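Local atomic coordinates of dextranase (Pseudarthrobacter oxydans, PDB entry 6NZS), a protein that catalyses the endohydrolysis of alpha-1,6-glucosidic linkages in dextran, as a family 49 glycoside hydrolase. Residues N159-S165 and Y439-K444; N175-H179 and N511-W515; F232-S238 and A257-K263; L329-A335 and V355-V361. All blocks are in the same frame, centred on the assembly; numbering follows the deposited sequence.

Interaction 1 (N159-S165 and Y439-K444); sequences NDMSGDS and YWKDVK
Lys441 and Ser165 carry most of this contact, in which a loop of the N-terminal Ig-like domain closes over a loop projecting from the beta-solenoid. Hydrogen bonds to backbone carbonyls come first. The Lys441 chain runs out extended, CG anti to the backbone N (chi1 170°), and its NZ reaches Met161 O and Gly163 O, 2.8 Å from each; the ammonium lies above the carbonyl plane of Met161 but nearly in line with the C=O bond of Gly163. Lys441 N also donates to Ser165 O at 3.0 Å. Asn159 ND2 gives a more bent bond to Tyr439 O (2.8 Å) while lying at the edge of the Tyr439 ring, and Asn159 OD1 takes Met161 N in an Asx turn that shapes the loop.

The second group is polar and charged. Ser165 OG donates to Asp442 OD1 at 2.7 Å, from above the carboxylate plane, and accepts from Lys444 NZ at 3.2 Å. Lys444 NZ in turn forms a salt bridge with Asp442 OD2 (2.9 Å).

Packing is slight: Met161 CE against Lys441 CG, and Ser165 CB at the edge of the Trp440 indole. A methionine in place of Lys441 would probably leave the Met161 and Gly163 carbonyls without their shared donor and the loop freer to move. The Lys441 charge thus meets carbonyl dipoles, whereas Asp442 and Lys444 probably offset each other's charge beside the serine hydroxyl.

Interaction 2 (N175-H179 and N511-W515); sequences NRAIH and NGLDW
Arg176, with the largest area buried here, stretches along the backbone of Gly512 to reach Asp514. Its chain bends at CG (chi2 -64°), which lays CB, CG and CD beside Gly512 O and brings the guanidinium edge to the loop. NH1 donates to Gly512 O at 2.9 Å, in the carbonyl plane on a lone pair, and to Asp514 OD1 at 2.8 Å. NH2 adds a bond to that same OD1 at 3.0 Å, making an end-on salt bridge with both nitrogens on one oxygen; the guanidinium and carboxylate planes are 23° apart.

Ile178 contributes the apolar part. Its CD1 touches Leu513 CG at 4.0 Å and lies beside the Asn511 amide, while a water accepts from Asn511 ND2 and donates to Ile178 O.

Gly512 fits closely under the strand: its N donates to Ala177 O at 2.8 Å, and a side chain there would probably crowd Ala177 N. Asn511 OD1 accepts from Leu513 N, closing an Asx turn. The start of Ig-like-domain strand 176-192 is thereby joined to a family 49 loop by a partly exposed ion pair, whose charges probably attract less strongly than buried ones would, backed by direct and water-mediated bonds to main-chain carbonyls.

Interaction 3 (F232-S238 and A257-K263); sequences FKPGTYS and APGAYVK
Five backbone hydrogen bonds join these segments, among them Tyr261 N to Gly235 O (2.8 Å), Tyr237 N to Tyr261 O (2.9 Å) and Lys263 N to Tyr237 O (2.8 Å). They set strands 235-238 and 260-263 in parallel register, with their axes 4.7 Å apart at closest. Ahead of them, Ala257 N donates to Phe232 O, and Gly235 N to the O of Gly259, a residue of the type II turn 257-260. Tyr237 OH donates to Lys233 O at 2.6 Å, tying the ring back over its own segment.

Packing lies on the face of Tyr237 and Val262. Val262 CG2 sits over the Phe232 ring, 3.8 Å from its centroid, and touches Tyr237 CD1; Phe232 CD2 in turn lies over the centre of the Tyr237 ring. A serine at Tyr237 would probably uncover Phe232 and Val262 and deprive Lys233 O of its donor. Parallel strands stacked in register, one coil on the next, are the hallmark of the right-handed beta-helix of the pectate-lyase-like clan.

Interaction 4 (L329-A335 and V355-V361); sequences LQGVTVA and VENYKQV
Tyr358 leans from its turn across three residues of the neighbouring coil, Leu329, Val332 and Val334. With CG anti to the backbone N (chi1 169°), CB carries the ring over segment 329-335. CG passes 4.1 Å from Val332 O. CD1 meets Val332 CG2 at 3.6 Å, in the ring plane, and Leu329 CG at 3.9 Å. CE1 is touched by Val334 CG2 at 3.7 Å, and at the tip OH lies 3.5 Å from that same methyl. Leu329 CD2 covers one face in a CH-pi contact, 4.2 Å from the ring centroid.

Backbone bonds hold the two coils in parallel register, for example Glu356 N to Leu329 O before the turns and Val334 N to Lys359 O after them. Across the turns, Lys359 folds back to put NZ 3.0 Å from Gly331 O and 2.9 Å from Asn357 O, two carbonyl oxygens that lie close together; NZ also forms a salt bridge with Glu191 of the Ig-like domain. The lysine charge probably relieves the repulsion between these oxygens. A buried cation met by two carbonyls and a carboxylate thus bridges adjacent turns on one side of the strands, with the apolar contacts of the tyrosine on the other.

In the fold
Interactions 3 and 4 each join two neighbouring coils of the parallel beta-solenoid, and strand 283-285 stands between the two pairs; their centres are 14 Å apart. Interactions 1 and 2 lie together across the chain's centre from interaction 3, their centres 10 Å apart and touching through Asn159 N and Arg176 O; each is about 42 Å from interaction 3 and 33 Å from interaction 4, centre to centre. Their segments alternate along the chain, 159-165 and 175-179 coming before both solenoid pairs and 439-444 and 511-515 after them. The N-terminal Ig-like domain is thus fastened to late solenoid loops, while interactions 3 and 4 belong to coils that lie between in sequence.

Interaction 1 (N159-S165 and Y439-K444)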
loop_
_atom_site.group_PDB
_atom_site.type_symbol
_atom_site.label_atom_id
_atom_site.label_comp_id
_atom_site.label_asym_id
_atom_site.label_seq_id
_atom_site.Cartn_x
_atom_site.Cartn_y
_atom_site.Cartn_z
ATOM N N ASN A 159 -8.549 -20.495 5.393
ATOM C CA ASN A 159 -7.455 -20.977 6.223
ATOM C C ASN A 159 -7.724 -22.449 6.489
ATOM O O ASN A 159 -8.798 -22.805 6.983
ATOM C CB ASN A 159 -7.357 -20.183 7.531
ATOM C CG ASN A 159 -6.125 -20.556 8.354
ATOM O OD1 ASN A 159 -5.608 -21.667 8.242
ATOM N ND2 ASN A 159 -5.659 -19.635 9.181
ATOM N N ASP A 160 -6.776 -23.308 6.109
ATOM C CA ASP A 160 -6.971 -24.744 6.308
ATOM C C ASP A 160 -6.751 -25.194 7.749
ATOM O O ASP A 160 -6.949 -26.382 8.058
ATOM C CB ASP A 160 -6.158 -25.574 5.297
ATOM C CG ASP A 160 -4.647 -25.557 5.551
ATOM O OD1 ASP A 160 -4.169 -25.016 6.571
ATOM O OD2 ASP A 160 -3.922 -26.108 4.696
ATOM N N MET A 161 -6.339 -24.279 8.627
ATOM C CA MET A 161 -6.211 -24.518 10.061
ATOM C C MET A 161 -5.110 -25.509 10.404
ATOM O O MET A 161 -5.072 -26.033 11.527
ATOM C CB MET A 161 -7.550 -24.889 10.713
ATOM C CG MET A 161 -8.659 -23.867 10.399
ATOM S SD MET A 161 -8.200 -22.179 10.860
ATOM C CE MET A 161 -8.614 -22.228 12.587
ATOM N N SER A 162 -4.187 -25.733 9.477
ATOM C CA SER A 162 -3.095 -26.669 9.696
ATOM C C SER A 162 -2.054 -26.090 10.650
ATOM O O SER A 162 -1.752 -24.896 10.623
ATOM C CB SER A 162 -2.434 -27.017 8.361
ATOM O OG SER A 162 -1.884 -25.866 7.732
ATOM N N GLY A 163 -1.491 -26.949 11.500
ATOM C CA GLY A 163 -0.370 -26.524 12.322
ATOM C C GLY A 163 -0.714 -25.375 13.252
ATOM O O GLY A 163 -1.856 -25.211 13.695
ATOM N N ASP A 164 0.298 -24.547 13.532
ATOM C CA ASP A 164 0.132 -23.477 14.509
ATOM C C ASP A 164 -0.644 -22.300 13.931
ATOM O O ASP A 164 -1.473 -21.692 14.623
ATOM C CB ASP A 164 1.501 -22.995 14.994
ATOM C CG ASP A 164 2.190 -23.996 15.914
ATOM O OD1 ASP A 164 1.491 -24.807 16.552
ATOM O OD2 ASP A 164 3.433 -23.959 16.006
ATOM N N SER A 165 -0.394 -21.957 12.672
ATOM C CA SER A 165 -0.935 -20.729 12.105
ATOM C C SER A 165 -1.932 -20.959 10.992
ATOM O O SER A 165 -2.626 -20.013 10.592
ATOM C CB SER A 165 0.196 -19.858 11.540
ATOM O OG SER A 165 1.111 -19.505 12.558
ATOM N N TYR A 439 -4.906 -13.704 8.285
ATOM C CA TYR A 439 -5.525 -15.019 8.416
ATOM C C TYR A 439 -5.096 -15.849 9.617
ATOM O O TYR A 439 -5.632 -16.941 9.786
ATOM C CB TYR A 439 -5.275 -15.865 7.154
ATOM C CG TYR A 439 -3.831 -16.319 6.946
ATOM C CD1 TYR A 439 -3.363 -17.522 7.475
ATOM C CD2 TYR A 439 -2.944 -15.559 6.193
ATOM C CE1 TYR A 439 -2.053 -17.936 7.273
ATOM C CE2 TYR A 439 -1.636 -15.972 5.982
ATOM C CZ TYR A 439 -1.202 -17.161 6.520
ATOM O OH TYR A 439 0.092 -17.571 6.305
ATOM N N TRP A 440 -4.162 -15.380 10.438
ATOM C CA TRP A 440 -3.445 -16.267 11.355
ATOM C C TRP A 440 -4.372 -16.966 12.343
ATOM O O TRP A 440 -5.213 -16.337 12.995
ATOM C CB TRP A 440 -2.417 -15.462 12.143
ATOM C CG TRP A 440 -1.475 -14.647 11.323
ATOM C CD1 TRP A 440 -1.385 -13.282 11.301
ATOM C CD2 TRP A 440 -0.452 -15.132 10.446
ATOM N NE1 TRP A 440 -0.380 -12.892 10.456
ATOM C CE2 TRP A 440 0.218 -14.006 9.926
ATOM C CE3 TRP A 440 -0.028 -16.410 10.061
ATOM C CZ2 TRP A 440 1.271 -14.113 9.024
ATOM C CZ3 TRP A 440 1.019 -16.518 9.161
ATOM C CH2 TRP A 440 1.661 -15.374 8.653
ATOM N N LYS A 441 -4.177 -18.281 12.477
ATOM C CA LYS A 441 -4.885 -19.048 13.494
ATOM C C LYS A 441 -4.351 -18.729 14.885
ATOM O O LYS A 441 -5.125 -18.596 15.842
ATOM C CB LYS A 441 -4.709 -20.533 13.165
ATOM C CG LYS A 441 -5.156 -21.544 14.209
ATOM C CD LYS A 441 -4.813 -22.941 13.690
ATOM C CE LYS A 441 -4.883 -24.010 14.766
ATOM N NZ LYS A 441 -4.554 -25.361 14.222
ATOM N N ASP A 442 -3.034 -18.600 15.018
ATOM C CA ASP A 442 -2.463 -18.238 16.305
ATOM C C ASP A 442 -2.549 -16.727 16.491
ATOM O O ASP A 442 -2.780 -15.974 15.539
ATOM C CB ASP A 442 -1.019 -18.750 16.451
ATOM C CG ASP A 442 -0.088 -18.279 15.334
ATOM O OD1 ASP A 442 -0.534 -18.097 14.194
ATOM O OD2 ASP A 442 1.128 -18.103 15.604
ATOM N N VAL A 443 -2.368 -16.285 17.737
ATOM C CA VAL A 443 -2.482 -14.864 18.079
ATOM C C VAL A 443 -1.105 -14.236 17.868
ATOM O O VAL A 443 -0.249 -14.245 18.754
ATOM C CB VAL A 443 -3.021 -14.659 19.495
ATOM C CG1 VAL A 443 -3.049 -13.178 19.862
ATOM C CG2 VAL A 443 -4.420 -15.279 19.637
ATOM N N LYS A 444 -0.888 -13.674 16.682
ATOM C CA LYS A 444 0.385 -13.048 16.339
ATOM C C LYS A 444 0.467 -11.628 16.885
ATOM O O LYS A 444 -0.543 -10.950 17.081
ATOM C CB LYS A 444 0.567 -13.001 14.821
ATOM C CG LYS A 444 0.554 -14.354 14.152
ATOM C CD LYS A 444 1.936 -14.786 13.784
ATOM C CE LYS A 444 1.917 -16.056 12.969
ATOM N NZ LYS A 444 2.899 -17.015 13.538
HETATM O O HOH W 1 3.612 -20.121 13.075
#

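Interaction 2 (N175-H179 and N511-W515)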
loop_
_atom_site.group_PDB
_atom_site.type_symbol
_atom_site.label_atom_id
_atom_site.label_comp_id
_atom_site.label_asym_id
_atom_site.label_seq_id
_atom_site.Cartn_x
_atom_site.Cartn_y
_atom_site.Cartn_z
ATOM N N ASN A 175 -12.734 -25.890 5.990
ATOM C CA ASN A 175 -11.801 -24.804 6.262
ATOM C C ASN A 175 -12.566 -23.552 6.689
ATOM O O ASN A 175 -13.797 -23.527 6.713
ATOM C CB ASN A 175 -10.916 -24.570 5.037
ATOM C CG ASN A 175 -10.052 -25.771 4.715
ATOM O OD1 ASN A 175 -9.661 -26.524 5.608
ATOM N ND2 ASN A 175 -9.731 -25.942 3.445
ATOM N N ARG A 176 -11.824 -22.501 7.033
ATOM C CA ARG A 176 -12.404 -21.271 7.569
ATOM C C ARG A 176 -12.257 -20.146 6.552
ATOM O O ARG A 176 -11.145 -19.851 6.111
ATOM C CB ARG A 176 -11.697 -20.854 8.862
ATOM C CG ARG A 176 -11.618 -21.944 9.900
ATOM C CD ARG A 176 -12.986 -22.380 10.404
ATOM N NE ARG A 176 -12.784 -23.304 11.517
ATOM C CZ ARG A 176 -12.548 -22.915 12.767
ATOM N NH1 ARG A 176 -12.529 -21.623 13.087
ATOM N NH2 ARG A 176 -12.340 -23.824 13.715
ATOM N N ALA A 177 -13.366 -19.490 6.217
ATOM C CA ALA A 177 -13.316 -18.376 5.270
ATOM C C ALA A 177 -12.510 -17.217 5.844
ATOM O O ALA A 177 -12.684 -16.835 7.006
ATOM C CB ALA A 177 -14.731 -17.909 4.929
ATOM N N ILE A 178 -11.622 -16.665 5.025
ATOM C CA ILE A 178 -10.789 -15.527 5.400
ATOM C C ILE A 178 -11.236 -14.247 4.692
ATOM O O ILE A 178 -11.410 -13.205 5.332
ATOM C CB ILE A 178 -9.293 -15.831 5.145
ATOM C CG1 ILE A 178 -8.803 -16.946 6.086
ATOM C CG2 ILE A 178 -8.436 -14.573 5.278
ATOM C CD1 ILE A 178 -9.007 -16.666 7.583
ATOM N N HIS A 179 -11.437 -14.306 3.375
ATOM C CA HIS A 179 -11.809 -13.102 2.645
ATOM C C HIS A 179 -12.212 -13.473 1.225
ATOM O O HIS A 179 -11.691 -14.435 0.660
ATOM C CB HIS A 179 -10.641 -12.106 2.606
ATOM C CG HIS A 179 -11.060 -10.719 2.238
ATOM N ND1 HIS A 179 -11.603 -9.841 3.154
ATOM C CD2 HIS A 179 -11.048 -10.068 1.051
ATOM C CE1 HIS A 179 -11.901 -8.704 2.543
ATOM N NE2 HIS A 179 -11.573 -8.815 1.269
ATOM N N ASN A 511 -13.909 -12.747 10.180
ATOM C CA ASN A 511 -13.717 -13.929 9.347
ATOM C C ASN A 511 -14.123 -15.200 10.102
ATOM O O ASN A 511 -14.675 -15.159 11.208
ATOM C CB ASN A 511 -12.300 -13.956 8.780
ATOM C CG ASN A 511 -11.225 -14.135 9.854
ATOM O OD1 ASN A 511 -11.481 -14.660 10.939
ATOM N ND2 ASN A 511 -10.009 -13.698 9.543
ATOM N N GLY A 512 -13.856 -16.355 9.502
ATOM C CA GLY A 512 -14.272 -17.632 10.055
ATOM C C GLY A 512 -13.366 -18.265 11.099
ATOM O O GLY A 512 -13.605 -19.412 11.498
ATOM N N LEU A 513 -12.338 -17.563 11.567
ATOM C CA LEU A 513 -11.467 -18.103 12.602
ATOM C C LEU A 513 -12.224 -18.195 13.926
ATOM O O LEU A 513 -13.304 -17.625 14.097
ATOM C CB LEU A 513 -10.260 -17.183 12.786
ATOM C CG LEU A 513 -9.352 -17.045 11.567
ATOM C CD1 LEU A 513 -8.320 -15.973 11.816
ATOM C CD2 LEU A 513 -8.682 -18.385 11.251
ATOM N N ASP A 514 -11.640 -18.924 14.878
ATOM C CA ASP A 514 -12.191 -18.921 16.226
ATOM C C ASP A 514 -12.120 -17.508 16.797
ATOM O O ASP A 514 -11.201 -16.739 16.493
ATOM C CB ASP A 514 -11.363 -19.820 17.144
ATOM C CG ASP A 514 -11.530 -21.293 16.847
ATOM O OD1 ASP A 514 -12.187 -21.659 15.855
ATOM O OD2 ASP A 514 -10.982 -22.098 17.632
ATOM N N TRP A 515 -13.072 -17.171 17.672
ATOM C CA TRP A 515 -13.061 -15.819 18.228
ATOM C C TRP A 515 -11.793 -15.532 19.027
ATOM O O TRP A 515 -11.364 -14.379 19.103
ATOM C CB TRP A 515 -14.344 -15.478 19.005
ATOM C CG TRP A 515 -14.765 -16.425 20.108
ATOM C CD1 TRP A 515 -15.723 -17.399 20.024
ATOM C CD2 TRP A 515 -14.283 -16.452 21.458
ATOM N NE1 TRP A 515 -15.855 -18.038 21.232
ATOM C CE2 TRP A 515 -14.981 -17.482 22.127
ATOM C CE3 TRP A 515 -13.328 -15.714 22.163
ATOM C CZ2 TRP A 515 -14.752 -17.792 23.469
ATOM C CZ3 TRP A 515 -13.099 -16.028 23.504
ATOM C CH2 TRP A 515 -13.806 -17.061 24.135
HETATM O O HOH W 2 -11.186 -24.614 16.870
HETATM O O HOH W 3 -9.749 -11.975 7.294
#

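Interaction 3 (F232-S238 and A257-K263)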
loop_
_atom_site.group_PDB
_atom_site.type_symbol
_atom_site.label_atom_id
_atom_site.label_comp_id
_atom_site.label_asym_id
_atom_site.label_seq_id
_atom_site.Cartn_x
_atom_site.Cartn_y
_atom_site.Cartn_z
ATOM N N PHE A 232 12.214 10.548 -17.891
ATOM C CA PHE A 232 11.872 9.362 -18.672
ATOM C C PHE A 232 10.643 9.679 -19.514
ATOM O O PHE A 232 9.532 9.810 -18.986
ATOM C CB PHE A 232 11.603 8.162 -17.768
ATOM C CG PHE A 232 12.832 7.600 -17.119
ATOM C CD1 PHE A 232 13.268 8.084 -15.893
ATOM C CD2 PHE A 232 13.537 6.563 -17.718
ATOM C CE1 PHE A 232 14.396 7.561 -15.287
ATOM C CE2 PHE A 232 14.668 6.027 -17.108
ATOM C CZ PHE A 232 15.095 6.530 -15.894
ATOM N N LYS A 233 10.842 9.815 -20.820
ATOM C CA LYS A 233 9.736 9.994 -21.740
ATOM C C LYS A 233 8.927 8.703 -21.807
ATOM O O LYS A 233 9.388 7.649 -21.359
ATOM C CB LYS A 233 10.280 10.356 -23.127
ATOM C CG LYS A 233 10.869 11.760 -23.198
ATOM C CD LYS A 233 11.193 12.178 -24.625
ATOM C CE LYS A 233 12.389 11.426 -25.173
ATOM N NZ LYS A 233 12.700 11.833 -26.578
ATOM N N PRO A 234 7.715 8.755 -22.355
ATOM C CA PRO A 234 6.951 7.513 -22.530
ATOM C C PRO A 234 7.782 6.488 -23.289
ATOM O O PRO A 234 8.491 6.818 -24.246
ATOM C CB PRO A 234 5.718 7.960 -23.324
ATOM C CG PRO A 234 5.550 9.393 -22.960
ATOM C CD PRO A 234 6.950 9.937 -22.797
ATOM N N GLY A 235 7.704 5.243 -22.846
ATOM C CA GLY A 235 8.543 4.185 -23.367
ATOM C C GLY A 235 8.874 3.202 -22.263
ATOM O O GLY A 235 8.371 3.300 -21.147
ATOM N N THR A 236 9.735 2.241 -22.592
ATOM C CA THR A 236 10.129 1.197 -21.655
ATOM C C THR A 236 11.635 1.221 -21.441
ATOM O O THR A 236 12.403 1.352 -22.400
ATOM C CB THR A 236 9.690 -0.189 -22.160
ATOM O OG1 THR A 236 8.261 -0.214 -22.270
ATOM C CG2 THR A 236 10.151 -1.297 -21.209
ATOM N N TYR A 237 12.043 1.075 -20.180
ATOM C CA TYR A 237 13.437 1.172 -19.767
ATOM C C TYR A 237 13.745 0.047 -18.787
ATOM O O TYR A 237 12.889 -0.346 -17.991
ATOM C CB TYR A 237 13.713 2.532 -19.099
ATOM C CG TYR A 237 13.181 3.705 -19.898
ATOM C CD1 TYR A 237 11.850 4.108 -19.795
ATOM C CD2 TYR A 237 14.012 4.412 -20.761
ATOM C CE1 TYR A 237 11.361 5.175 -20.540
ATOM C CE2 TYR A 237 13.544 5.486 -21.494
ATOM C CZ TYR A 237 12.221 5.867 -21.385
ATOM O OH TYR A 237 11.768 6.932 -22.131
ATOM N N SER A 238 14.975 -0.473 -18.841
ATOM C CA SER A 238 15.356 -1.658 -18.078
ATOM C C SER A 238 16.696 -1.433 -17.390
ATOM O O SER A 238 17.705 -1.192 -18.062
ATOM C CB SER A 238 15.448 -2.880 -18.999
ATOM O OG SER A 238 16.020 -3.981 -18.307
ATOM N N ALA A 257 7.297 10.086 -16.987
ATOM C CA ALA A 257 6.156 10.607 -17.713
ATOM C C ALA A 257 5.016 9.597 -17.685
ATOM O O ALA A 257 5.240 8.390 -17.536
ATOM C CB ALA A 257 6.543 10.873 -19.165
ATOM N N PRO A 258 3.775 10.061 -17.839
ATOM C CA PRO A 258 2.682 9.115 -18.079
ATOM C C PRO A 258 3.011 8.313 -19.327
ATOM O O PRO A 258 3.346 8.875 -20.371
ATOM C CB PRO A 258 1.460 10.018 -18.294
ATOM C CG PRO A 258 2.024 11.352 -18.648
ATOM C CD PRO A 258 3.341 11.466 -17.955
ATOM N N GLY A 259 2.956 6.994 -19.208
ATOM C CA GLY A 259 3.366 6.141 -20.302
ATOM C C GLY A 259 4.809 5.691 -20.253
ATOM O O GLY A 259 5.219 4.890 -21.106
ATOM N N ALA A 260 5.596 6.179 -19.296
ATOM C CA ALA A 260 6.910 5.610 -19.052
ATOM C C ALA A 260 6.777 4.399 -18.143
ATOM O O ALA A 260 6.002 4.407 -17.181
ATOM C CB ALA A 260 7.824 6.646 -18.400
ATOM N N TYR A 261 7.537 3.351 -18.457
ATOM C CA TYR A 261 7.595 2.131 -17.656
ATOM C C TYR A 261 9.068 1.823 -17.429
ATOM O O TYR A 261 9.780 1.448 -18.369
ATOM C CB TYR A 261 6.899 0.980 -18.382
ATOM C CG TYR A 261 6.615 -0.237 -17.520
ATOM C CD1 TYR A 261 7.587 -1.200 -17.291
ATOM C CD2 TYR A 261 5.362 -0.425 -16.946
ATOM C CE1 TYR A 261 7.319 -2.312 -16.519
ATOM C CE2 TYR A 261 5.086 -1.539 -16.168
ATOM C CZ TYR A 261 6.066 -2.473 -15.957
ATOM O OH TYR A 261 5.781 -3.576 -15.182
ATOM N N VAL A 262 9.527 2.010 -16.198
ATOM C CA VAL A 262 10.929 1.835 -15.838
ATOM C C VAL A 262 11.037 0.616 -14.931
ATOM O O VAL A 262 10.475 0.602 -13.828
ATOM C CB VAL A 262 11.475 3.083 -15.127
ATOM C CG1 VAL A 262 12.925 2.852 -14.701
ATOM C CG2 VAL A 262 11.354 4.304 -16.036
ATOM N N LYS A 263 11.765 -0.403 -15.383
ATOM C CA LYS A 263 12.114 -1.535 -14.530
ATOM C C LYS A 263 13.412 -1.179 -13.818
ATOM O O LYS A 263 14.458 -1.040 -14.466
ATOM C CB LYS A 263 12.280 -2.793 -15.377
ATOM C CG LYS A 263 11.082 -3.075 -16.255
ATOM C CD LYS A 263 11.284 -4.311 -17.111
ATOM C CE LYS A 263 10.077 -4.514 -18.018
ATOM N NZ LYS A 263 10.105 -5.854 -18.652
#

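Interaction 4 (L329-A335 and V355-V361)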
loop_
_atom_site.group_PDB
_atom_site.type_symbol
_atom_site.label_atom_id
_atom_site.label_comp_id
_atom_site.label_asym_id
_atom_site.label_seq_id
_atom_site.Cartn_x
_atom_site.Cartn_y
_atom_site.Cartn_z
ATOM N N LEU A 329 6.970 13.618 -3.551
ATOM C CA LEU A 329 6.849 12.283 -4.127
ATOM C C LEU A 329 5.428 12.221 -4.665
ATOM O O LEU A 329 4.475 12.204 -3.883
ATOM C CB LEU A 329 7.088 11.224 -3.050
ATOM C CG LEU A 329 6.815 9.766 -3.437
ATOM C CD1 LEU A 329 7.686 9.329 -4.608
ATOM C CD2 LEU A 329 7.043 8.851 -2.230
ATOM N N GLN A 330 5.280 12.221 -5.985
ATOM C CA GLN A 330 3.963 12.403 -6.586
ATOM C C GLN A 330 3.808 11.491 -7.787
ATOM O O GLN A 330 4.768 11.239 -8.523
ATOM C CB GLN A 330 3.779 13.870 -7.036
ATOM C CG GLN A 330 2.414 14.224 -7.663
ATOM C CD GLN A 330 2.346 13.915 -9.147
ATOM O OE1 GLN A 330 3.378 13.723 -9.804
ATOM N NE2 GLN A 330 1.129 13.856 -9.683
ATOM N N GLY A 331 2.577 11.004 -7.987
ATOM C CA GLY A 331 2.176 10.460 -9.271
ATOM C C GLY A 331 2.536 9.011 -9.523
ATOM O O GLY A 331 1.727 8.254 -10.065
ATOM N N VAL A 332 3.748 8.620 -9.124
ATOM C CA VAL A 332 4.327 7.360 -9.582
ATOM C C VAL A 332 3.576 6.156 -9.027
ATOM O O VAL A 332 3.000 6.188 -7.926
ATOM C CB VAL A 332 5.830 7.275 -9.246
ATOM C CG1 VAL A 332 6.599 8.398 -9.937
ATOM C CG2 VAL A 332 6.048 7.336 -7.753
ATOM N N THR A 333 3.613 5.071 -9.795
ATOM C CA THR A 333 3.152 3.754 -9.373
ATOM C C THR A 333 4.397 2.910 -9.173
ATOM O O THR A 333 5.177 2.731 -10.113
ATOM C CB THR A 333 2.278 3.117 -10.455
ATOM O OG1 THR A 333 1.114 3.923 -10.665
ATOM C CG2 THR A 333 1.819 1.715 -10.056
ATOM N N VAL A 334 4.573 2.399 -7.959
ATOM C CA VAL A 334 5.663 1.488 -7.620
ATOM C C VAL A 334 5.102 0.072 -7.670
ATOM O O VAL A 334 4.195 -0.271 -6.901
ATOM C CB VAL A 334 6.238 1.815 -6.232
ATOM C CG1 VAL A 334 7.260 0.756 -5.806
ATOM C CG2 VAL A 334 6.863 3.208 -6.253
ATOM N N ALA A 335 5.616 -0.752 -8.583
ATOM C CA ALA A 335 5.089 -2.090 -8.815
ATOM C C ALA A 335 6.119 -3.148 -8.452
ATOM O O ALA A 335 7.321 -2.959 -8.659
ATOM C CB ALA A 335 4.702 -2.268 -10.283
ATOM N N VAL A 355 3.688 13.762 -0.142
ATOM C CA VAL A 355 3.381 12.595 -0.960
ATOM C C VAL A 355 1.950 12.726 -1.458
ATOM O O VAL A 355 1.034 12.955 -0.662
ATOM C CB VAL A 355 3.541 11.299 -0.147
ATOM C CG1 VAL A 355 3.310 10.087 -1.044
ATOM C CG2 VAL A 355 4.923 11.224 0.499
ATOM N N GLU A 356 1.741 12.561 -2.761
ATOM C CA GLU A 356 0.365 12.586 -3.244
ATOM C C GLU A 356 0.225 11.805 -4.537
ATOM O O GLU A 356 1.136 11.772 -5.370
ATOM C CB GLU A 356 -0.167 14.004 -3.432
ATOM C CG GLU A 356 0.551 14.795 -4.451
ATOM C CD GLU A 356 0.529 16.273 -4.107
ATOM O OE1 GLU A 356 -0.507 16.776 -3.629
ATOM O OE2 GLU A 356 1.557 16.923 -4.300
ATOM N N ASN A 357 -0.940 11.174 -4.693
ATOM C CA ASN A 357 -1.286 10.487 -5.935
ATOM C C ASN A 357 -0.239 9.442 -6.288
ATOM O O ASN A 357 0.179 9.313 -7.442
ATOM C CB ASN A 357 -1.579 11.473 -7.058
ATOM C CG ASN A 357 -2.805 12.297 -6.748
ATOM O OD1 ASN A 357 -2.737 13.275 -6.002
ATOM N ND2 ASN A 357 -3.953 11.856 -7.251
ATOM N N TYR A 358 0.164 8.694 -5.262
ATOM C CA TYR A 358 1.220 7.698 -5.294
ATOM C C TYR A 358 0.571 6.345 -5.049
ATOM O O TYR A 358 -0.369 6.238 -4.250
ATOM C CB TYR A 358 2.206 8.029 -4.170
ATOM C CG TYR A 358 3.231 6.980 -3.859
ATOM C CD1 TYR A 358 4.440 6.933 -4.544
ATOM C CD2 TYR A 358 3.011 6.050 -2.848
ATOM C CE1 TYR A 358 5.393 5.985 -4.247
ATOM C CE2 TYR A 358 3.961 5.094 -2.548
ATOM C CZ TYR A 358 5.149 5.066 -3.252
ATOM O OH TYR A 358 6.102 4.124 -2.954
ATOM N N LYS A 359 1.051 5.317 -5.754
ATOM C CA LYS A 359 0.447 3.993 -5.671
ATOM C C LYS A 359 1.521 2.921 -5.561
ATOM O O LYS A 359 2.600 3.033 -6.150
ATOM C CB LYS A 359 -0.426 3.657 -6.887
ATOM C CG LYS A 359 -1.466 4.714 -7.238
ATOM C CD LYS A 359 -0.895 5.706 -8.273
ATOM C CE LYS A 359 -1.768 6.904 -8.441
ATOM N NZ LYS A 359 -1.169 7.751 -9.494
ATOM N N GLN A 360 1.203 1.869 -4.811
ATOM C CA GLN A 360 2.033 0.675 -4.725
ATOM C C GLN A 360 1.170 -0.524 -5.097
ATOM O O GLN A 360 0.099 -0.715 -4.520
ATOM C CB GLN A 360 2.598 0.529 -3.309
ATOM C CG GLN A 360 3.522 -0.651 -3.108
ATOM C CD GLN A 360 4.056 -0.699 -1.684
ATOM O OE1 GLN A 360 4.211 0.337 -1.010
ATOM N NE2 GLN A 360 4.319 -1.892 -1.204
ATOM N N VAL A 361 1.615 -1.303 -6.089
ATOM C CA VAL A 361 0.853 -2.429 -6.624
ATOM C C VAL A 361 1.753 -3.655 -6.718
ATOM O O VAL A 361 2.979 -3.548 -6.792
ATOM C CB VAL A 361 0.230 -2.137 -8.013
ATOM C CG1 VAL A 361 -0.716 -0.954 -7.935
ATOM C CG2 VAL A 361 1.306 -1.872 -9.058
#